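Endoglucanase A (Clostridium cellulolyticum, PDB 1EDG) hydrolyses internal beta-1,4-glucosidic bonds of cellulose, as a family 5 glycoside hydrolase whose catalytic domain is a TIM barrel. Local coordinates at residues 132-135 with 136-139; 142-145 with 146-150; 190-193 with 194-198. All coordinates share one frame; numbering follows the deposited sequence.

Contact 1. Residues 132-135 with 136-139; sequences FPSS and QYMA
Phe132 and Tyr137 meet ring to ring where the chain turns into a helix. The meeting is oblique, with the planes at 69° and the centroids 5.7 Å apart. The nearest carbons of the two rings are Phe132 CD2 and Tyr137 CD2, at 3.9 Å. Phe132 holds CG anti to its own N (chi1 -166°), which brings its CD2 beside Tyr137 CD2. Lys127 makes a cation-pi contact with Phe132 and also touches Tyr137.

Two polar atoms of Ser134 face Tyr137. Ser134 OG comes to the ring edge, near the ring plane, 3.3 Å from Tyr137 CD2. Ser134 O accepts a hydrogen bond from Tyr137 N at 3.0 Å. This bond is bent, with an N-H...O angle of 142°, and the donor stands above the carbonyl plane. Met138 N to Ser135 O is longer, 3.2 Å, but nearly straight.

These two i to i+3 bonds wind the chain into a tight turn, and Tyr137 takes the N-cap position of helix 138-155. That helix follows strand 116-120 in the TIM barrel. Just upstream, Pro133 is the centre of an inverse gamma turn, closed by Ser134 N on Phe132 O.

Met138, bent at chi2 and chi3, brings its methyl CE against two carbonyl oxygens, Ser134 O at 3.8 Å and Phe132 O at 4.0 Å. The same side chain packs on Cys195 and Leu199 of helix 187-209. Ser135 OG hydrogen-bonds Asp191 of that helix, and Pro133 O receives Ser192 OG.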
loop_
_atom_site.group_PDB
_atom_site.type_symbol
_atom_site.label_atom_id
_atom_site.label_comp_id
_atom_site.label_asym_id
_atom_site.label_seq_id
_atom_site.Cartn_x
_atom_site.Cartn_y
_atom_site.Cartn_z
ATOM N N PHE A 132 4.809 -7.004 -17.320
ATOM C CA PHE A 132 5.262 -5.694 -17.782
ATOM C C PHE A 132 4.056 -5.151 -18.533
ATOM O O PHE A 132 3.598 -5.751 -19.507
ATOM C CB PHE A 132 6.481 -5.804 -18.706
ATOM C CG PHE A 132 7.181 -4.494 -18.932
ATOM C CD1 PHE A 132 8.142 -4.039 -18.033
ATOM C CD2 PHE A 132 6.859 -3.694 -20.025
ATOM C CE1 PHE A 132 8.771 -2.801 -18.218
ATOM C CE2 PHE A 132 7.485 -2.453 -20.216
ATOM C CZ PHE A 132 8.439 -2.009 -19.312
ATOM N N PRO A 133 3.498 -4.026 -18.060
ATOM C CA PRO A 133 2.321 -3.378 -18.647
ATOM C C PRO A 133 2.463 -2.665 -19.994
ATOM O O PRO A 133 2.398 -1.437 -20.060
ATOM C CB PRO A 133 1.888 -2.419 -17.539
ATOM C CG PRO A 133 3.192 -1.965 -16.993
ATOM C CD PRO A 133 3.984 -3.262 -16.894
ATOM N N SER A 134 2.668 -3.439 -21.054
ATOM C CA SER A 134 2.755 -2.900 -22.411
ATOM C C SER A 134 2.233 -4.010 -23.316
ATOM O O SER A 134 2.316 -5.193 -22.968
ATOM C CB SER A 134 4.185 -2.480 -22.783
ATOM O OG SER A 134 5.014 -3.590 -23.079
ATOM N N SER A 135 1.653 -3.634 -24.452
ATOM C CA SER A 135 1.076 -4.606 -25.378
ATOM C C SER A 135 1.984 -5.748 -25.823
ATOM O O SER A 135 1.536 -6.892 -25.922
ATOM C CB SER A 135 0.480 -3.896 -26.593
ATOM O OG SER A 135 -0.680 -3.171 -26.224
ATOM N N GLN A 136 3.259 -5.461 -26.057
ATOM C CA GLN A 136 4.173 -6.513 -26.491
ATOM C C GLN A 136 4.314 -7.619 -25.449
ATOM O O GLN A 136 4.572 -8.778 -25.790
ATOM C CB GLN A 136 5.554 -5.944 -26.833
ATOM C CG GLN A 136 6.485 -6.987 -27.455
ATOM C CD GLN A 136 7.815 -6.415 -27.904
ATOM O OE1 GLN A 136 8.405 -5.566 -27.231
ATOM N NE2 GLN A 136 8.301 -6.886 -29.045
ATOM N N TYR A 137 4.087 -7.275 -24.185
ATOM C CA TYR A 137 4.221 -8.243 -23.108
ATOM C C TYR A 137 2.926 -8.739 -22.476
ATOM O O TYR A 137 2.962 -9.382 -21.427
ATOM C CB TYR A 137 5.156 -7.685 -22.037
ATOM C CG TYR A 137 6.560 -7.476 -22.546
ATOM C CD1 TYR A 137 7.464 -8.538 -22.604
ATOM C CD2 TYR A 137 6.974 -6.231 -23.009
ATOM C CE1 TYR A 137 8.743 -8.366 -23.114
ATOM C CE2 TYR A 137 8.251 -6.046 -23.524
ATOM C CZ TYR A 137 9.129 -7.116 -23.575
ATOM O OH TYR A 137 10.389 -6.940 -24.103
ATOM N N MET A 138 1.794 -8.527 -23.143
ATOM C CA MET A 138 0.511 -8.957 -22.593
ATOM C C MET A 138 0.352 -10.455 -22.386
ATOM O O MET A 138 -0.252 -10.882 -21.403
ATOM C CB MET A 138 -0.658 -8.415 -23.420
ATOM C CG MET A 138 -1.146 -7.035 -22.982
ATOM S SD MET A 138 -1.724 -6.962 -21.246
ATOM C CE MET A 138 -0.251 -6.300 -20.454
ATOM N N ALA A 139 0.905 -11.256 -23.294
ATOM C CA ALA A 139 0.801 -12.709 -23.200
ATOM C C ALA A 139 1.396 -13.254 -21.906
ATOM O O ALA A 139 0.726 -13.968 -21.160
ATOM C CB ALA A 139 1.472 -13.367 -24.398
#

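Contact 2. Residues 142-145 with 146-150; sequences KKYI and TSVWA
Val148 packs its CG2 methyl over one face of the Tyr144 ring, one turn back along the helix. It is a CH-pi contact: CG2 lies 3.9 Å from the ring centroid, 18° off the normal. The nearest ring carbons are CE1 and CZ. Tyr144 CG is anti to the backbone N (chi1 -177°), which lays the ring under this methyl. Both residues are buried. The phenol hydroxyl is hydrogen-bonded to Asp124.

Ile145 and Trp149 form the other buried pair. They lie side by side and point the same way, with Ile145 CG2 4.1 Å from Trp149 CD1. Ile145 O sits at the edge of the indole, near its plane. Trp149 NE1 is held by Gly167 O, and Phe165 and Phe203 meet the indole.

All this lies on helix 138-155, one of the outer helices of the TIM barrel.

The polar side is less buried but closely bonded. Two carbonyls there each accept two bonds, from opposite faces of their planes. Lys142 O takes Thr146 N at 3.0 Å and Thr146 OG1 at 2.7 Å. Lys143 O takes Ser147 N at 3.0 Å and Ser147 OG at 2.6 Å. Each hydroxyl thus turns back to the helix backbone. The loose part is the long lysine chains, of which Lys143 is exposed. Thr146 packs against helix 187-209, where Lys142 NZ makes a salt bridge with Asp202, while Lys143 NZ bonds Ala139 O.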
loop_
_atom_site.group_PDB
_atom_site.type_symbol
_atom_site.label_atom_id
_atom_site.label_comp_id
_atom_site.label_asym_id
_atom_site.label_seq_id
_atom_site.Cartn_x
_atom_site.Cartn_y
_atom_site.Cartn_z
ATOM N N LYS A 142 -0.344 -11.660 -18.612
ATOM C CA LYS A 142 -1.611 -12.291 -18.258
ATOM C C LYS A 142 -1.366 -13.636 -17.602
ATOM O O LYS A 142 -2.023 -13.982 -16.619
ATOM C CB LYS A 142 -2.481 -12.499 -19.496
ATOM C CG LYS A 142 -3.152 -11.247 -20.014
ATOM C CD LYS A 142 -3.821 -11.526 -21.356
ATOM C CE LYS A 142 -5.095 -10.728 -21.514
ATOM N NZ LYS A 142 -6.176 -11.298 -20.657
ATOM N N LYS A 143 -0.424 -14.405 -18.147
ATOM C CA LYS A 143 -0.125 -15.719 -17.588
ATOM C C LYS A 143 0.405 -15.588 -16.167
ATOM O O LYS A 143 0.018 -16.357 -15.284
ATOM C CB LYS A 143 0.879 -16.477 -18.456
ATOM C CG LYS A 143 0.446 -16.625 -19.899
ATOM C CD LYS A 143 -0.998 -17.110 -20.013
ATOM C CE LYS A 143 -1.547 -16.947 -21.437
ATOM N NZ LYS A 143 -1.635 -15.521 -21.901
ATOM N N TYR A 144 1.262 -14.597 -15.942
ATOM C CA TYR A 144 1.836 -14.376 -14.617
ATOM C C TYR A 144 0.757 -14.028 -13.583
ATOM O O TYR A 144 0.614 -14.707 -12.559
ATOM C CB TYR A 144 2.895 -13.267 -14.663
ATOM C CG TYR A 144 3.586 -13.048 -13.329
ATOM C CD1 TYR A 144 4.566 -13.935 -12.882
ATOM C CD2 TYR A 144 3.210 -11.997 -12.485
ATOM C CE1 TYR A 144 5.154 -13.794 -11.628
ATOM C CE2 TYR A 144 3.794 -11.846 -11.222
ATOM C CZ TYR A 144 4.763 -12.752 -10.803
ATOM O OH TYR A 144 5.336 -12.638 -9.559
ATOM N N ILE A 145 -0.012 -12.983 -13.876
ATOM C CA ILE A 145 -1.075 -12.517 -12.987
ATOM C C ILE A 145 -2.116 -13.598 -12.678
ATOM O O ILE A 145 -2.470 -13.815 -11.518
ATOM C CB ILE A 145 -1.761 -11.230 -13.570
ATOM C CG1 ILE A 145 -0.807 -10.032 -13.502
ATOM C CG2 ILE A 145 -3.068 -10.917 -12.834
ATOM C CD1 ILE A 145 -0.430 -9.581 -12.082
ATOM N N THR A 146 -2.588 -14.296 -13.704
ATOM C CA THR A 146 -3.589 -15.335 -13.504
ATOM C C THR A 146 -3.063 -16.570 -12.757
ATOM O O THR A 146 -3.757 -17.118 -11.893
ATOM C CB THR A 146 -4.245 -15.761 -14.839
ATOM O OG1 THR A 146 -3.240 -16.243 -15.740
ATOM C CG2 THR A 146 -4.954 -14.586 -15.480
ATOM N N SER A 147 -1.838 -16.999 -13.067
ATOM C CA SER A 147 -1.252 -18.173 -12.410
ATOM C C SER A 147 -0.970 -17.915 -10.933
ATOM O O SER A 147 -1.336 -18.705 -10.063
ATOM C CB SER A 147 0.052 -18.580 -13.099
ATOM O OG SER A 147 -0.160 -18.867 -14.469
ATOM N N VAL A 148 -0.294 -16.806 -10.664
ATOM C CA VAL A 148 0.060 -16.426 -9.299
ATOM C C VAL A 148 -1.185 -16.192 -8.440
ATOM O O VAL A 148 -1.288 -16.725 -7.328
ATOM C CB VAL A 148 0.991 -15.181 -9.300
ATOM C CG1 VAL A 148 1.111 -14.595 -7.916
ATOM C CG2 VAL A 148 2.371 -15.578 -9.817
ATOM N N TRP A 149 -2.161 -15.462 -8.972
ATOM C CA TRP A 149 -3.360 -15.206 -8.194
ATOM C C TRP A 149 -4.249 -16.418 -7.986
ATOM O O TRP A 149 -4.901 -16.533 -6.949
ATOM C CB TRP A 149 -4.120 -13.987 -8.720
ATOM C CG TRP A 149 -3.506 -12.732 -8.187
ATOM C CD1 TRP A 149 -2.797 -11.805 -8.883
ATOM C CD2 TRP A 149 -3.468 -12.321 -6.814
ATOM N NE1 TRP A 149 -2.304 -10.846 -8.032
ATOM C CE2 TRP A 149 -2.704 -11.138 -6.753
ATOM C CE3 TRP A 149 -4.001 -12.848 -5.626
ATOM C CZ2 TRP A 149 -2.452 -10.468 -5.547
ATOM C CZ3 TRP A 149 -3.750 -12.183 -4.432
ATOM C CH2 TRP A 149 -2.985 -11.006 -4.404
ATOM N N ALA A 150 -4.233 -17.359 -8.926
ATOM C CA ALA A 150 -5.032 -18.572 -8.765
ATOM C C ALA A 150 -4.460 -19.362 -7.582
ATOM O O ALA A 150 -5.202 -19.931 -6.785
ATOM C CB ALA A 150 -4.992 -19.423 -10.041
#

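Contact 3. Residues 190-193 with 194-198; sequences VDSI and NCINQ
The amide of Asn194 lies alongside Val190, both side chains pointing the same way. Val190 CG1 is 4.0 Å from Asn194 ND2. Val190 O is also near this amide, but the angle is too poor for a hydrogen bond. The second amide, Asn197, runs beside Ile193 in the same manner, with Ile193 CG2 4.2 Å from Asn197 ND2. The carboxylate of Asp191 is the third flat group. Its oxygens OD1 and OD2 both approach Cys195 SG, OD1 at 4.1 Å.

Two waters bridge these groups. One donates to Asp191 OD1 at 2.8 Å and accepts only a weak bond from Asn194 ND2. The other donates to Ile193 O at 3.0 Å and to Asn197 OD1 at 2.9 Å. It therefore spans one helical turn beside the backbone bond from Asn197 N to the same carbonyl.

The residues belong to helix 187-209, which follows strand 163-166 in the TIM barrel. Regular i to i+4 bonds run through the segment, such as Ile196 N to Ser192 O at 2.8 Å.

Ile196 and Ser192 meet on the buried side. Ile196 places CG1 anti to its carbonyl carbon (chi1 -69°), and CG1 leans on Ser192 O at 3.2 Å. The polar ends of Asp191 and Ser192 are held by Ser135 and Pro133 of the 132-135 loop. Asn197 is fixed at both ends of its amide, by Tyr235 O and Arg237 N.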
loop_
_atom_site.group_PDB
_atom_site.type_symbol
_atom_site.label_atom_id
_atom_site.label_comp_id
_atom_site.label_asym_id
_atom_site.label_seq_id
_atom_site.Cartn_x
_atom_site.Cartn_y
_atom_site.Cartn_z
ATOM N N VAL A 190 -0.334 5.650 -22.462
ATOM C CA VAL A 190 -1.749 5.358 -22.696
ATOM C C VAL A 190 -1.924 3.867 -22.959
ATOM O O VAL A 190 -2.868 3.251 -22.469
ATOM C CB VAL A 190 -2.338 6.203 -23.854
ATOM C CG1 VAL A 190 -3.771 5.774 -24.150
ATOM C CG2 VAL A 190 -2.307 7.684 -23.479
ATOM N N ASP A 191 -0.995 3.284 -23.710
ATOM C CA ASP A 191 -1.033 1.852 -23.987
ATOM C C ASP A 191 -0.898 1.110 -22.648
ATOM O O ASP A 191 -1.642 0.166 -22.371
ATOM C CB ASP A 191 0.124 1.464 -24.920
ATOM C CG ASP A 191 0.273 -0.042 -25.074
ATOM O OD1 ASP A 191 -0.666 -0.691 -25.575
ATOM O OD2 ASP A 191 1.333 -0.580 -24.690
ATOM N N SER A 192 0.028 1.575 -21.813
ATOM C CA SER A 192 0.275 0.980 -20.497
ATOM C C SER A 192 -0.984 1.026 -19.615
ATOM O O SER A 192 -1.367 0.020 -19.014
ATOM C CB SER A 192 1.445 1.700 -19.816
ATOM O OG SER A 192 1.938 0.965 -18.709
ATOM N N ILE A 193 -1.652 2.177 -19.584
ATOM C CA ILE A 193 -2.873 2.359 -18.802
ATOM C C ILE A 193 -3.941 1.354 -19.227
ATOM O O ILE A 193 -4.628 0.763 -18.386
ATOM C CB ILE A 193 -3.406 3.805 -18.959
ATOM C CG1 ILE A 193 -2.483 4.781 -18.222
ATOM C CG2 ILE A 193 -4.852 3.916 -18.462
ATOM C CD1 ILE A 193 -2.821 6.249 -18.438
ATOM N N ASN A 194 -4.074 1.148 -20.534
ATOM C CA ASN A 194 -5.052 0.195 -21.054
ATOM C C ASN A 194 -4.662 -1.221 -20.633
ATOM O O ASN A 194 -5.512 -2.011 -20.218
ATOM C CB ASN A 194 -5.161 0.307 -22.578
ATOM C CG ASN A 194 -5.679 1.668 -23.026
ATOM O OD1 ASN A 194 -6.442 2.329 -22.308
ATOM N ND2 ASN A 194 -5.266 2.098 -24.215
ATOM N N CYS A 195 -3.367 -1.526 -20.700
ATOM C CA CYS A 195 -2.868 -2.836 -20.298
ATOM C C CYS A 195 -3.130 -3.070 -18.808
ATOM O O CYS A 195 -3.466 -4.182 -18.398
ATOM C CB CYS A 195 -1.371 -2.956 -20.590
ATOM S SG CYS A 195 -0.959 -3.189 -22.343
ATOM N N ILE A 196 -2.970 -2.020 -18.003
ATOM C CA ILE A 196 -3.204 -2.112 -16.564
ATOM C C ILE A 196 -4.690 -2.381 -16.306
ATOM O O ILE A 196 -5.039 -3.193 -15.445
ATOM C CB ILE A 196 -2.705 -0.838 -15.836
ATOM C CG1 ILE A 196 -1.169 -0.786 -15.897
ATOM C CG2 ILE A 196 -3.211 -0.803 -14.388
ATOM C CD1 ILE A 196 -0.562 0.512 -15.417
ATOM N N ASN A 197 -5.566 -1.755 -17.091
ATOM C CA ASN A 197 -7.004 -1.984 -16.951
ATOM C C ASN A 197 -7.296 -3.468 -17.209
ATOM O O ASN A 197 -8.065 -4.100 -16.474
ATOM C CB ASN A 197 -7.809 -1.118 -17.940
ATOM C CG ASN A 197 -7.873 0.348 -17.531
ATOM O OD1 ASN A 197 -7.766 0.687 -16.350
ATOM N ND2 ASN A 197 -8.071 1.226 -18.510
ATOM N N GLN A 198 -6.649 -4.030 -18.232
ATOM C CA GLN A 198 -6.827 -5.438 -18.585
ATOM C C GLN A 198 -6.294 -6.375 -17.498
ATOM O O GLN A 198 -6.962 -7.339 -17.120
ATOM C CB GLN A 198 -6.155 -5.743 -19.931
ATOM C CG GLN A 198 -6.781 -5.001 -21.129
ATOM C CD GLN A 198 -6.031 -5.228 -22.445
ATOM O OE1 GLN A 198 -5.536 -4.281 -23.069
ATOM N NE2 GLN A 198 -5.949 -6.485 -22.872
HETATM O O HOH W 1 -3.468 -0.356 -25.622
HETATM O O HOH W 2 -5.234 1.859 -15.630
#

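Contacts 1 and 2 share helix 138-155: contact 1 lies at its start and contact 2 farther along. Contact 3 is on the neighbouring helix 187-209. Contacts 1 and 3 touch directly, through two probable hydrogen bonds between loop 132-135 and helix 187-209. Contacts 2 and 3 do not touch; their nearest atoms are about 5 Å apart. All three are partly buried. Contacts 2 and 3 each have four buried residues, against two in contact 1. Chemistry follows position: a turn and an oblique aromatic pair at the helix start, a methyl-on-ring contact and hydroxyl-to-backbone bonds in contact 2, amides and bridging waters in contact 3.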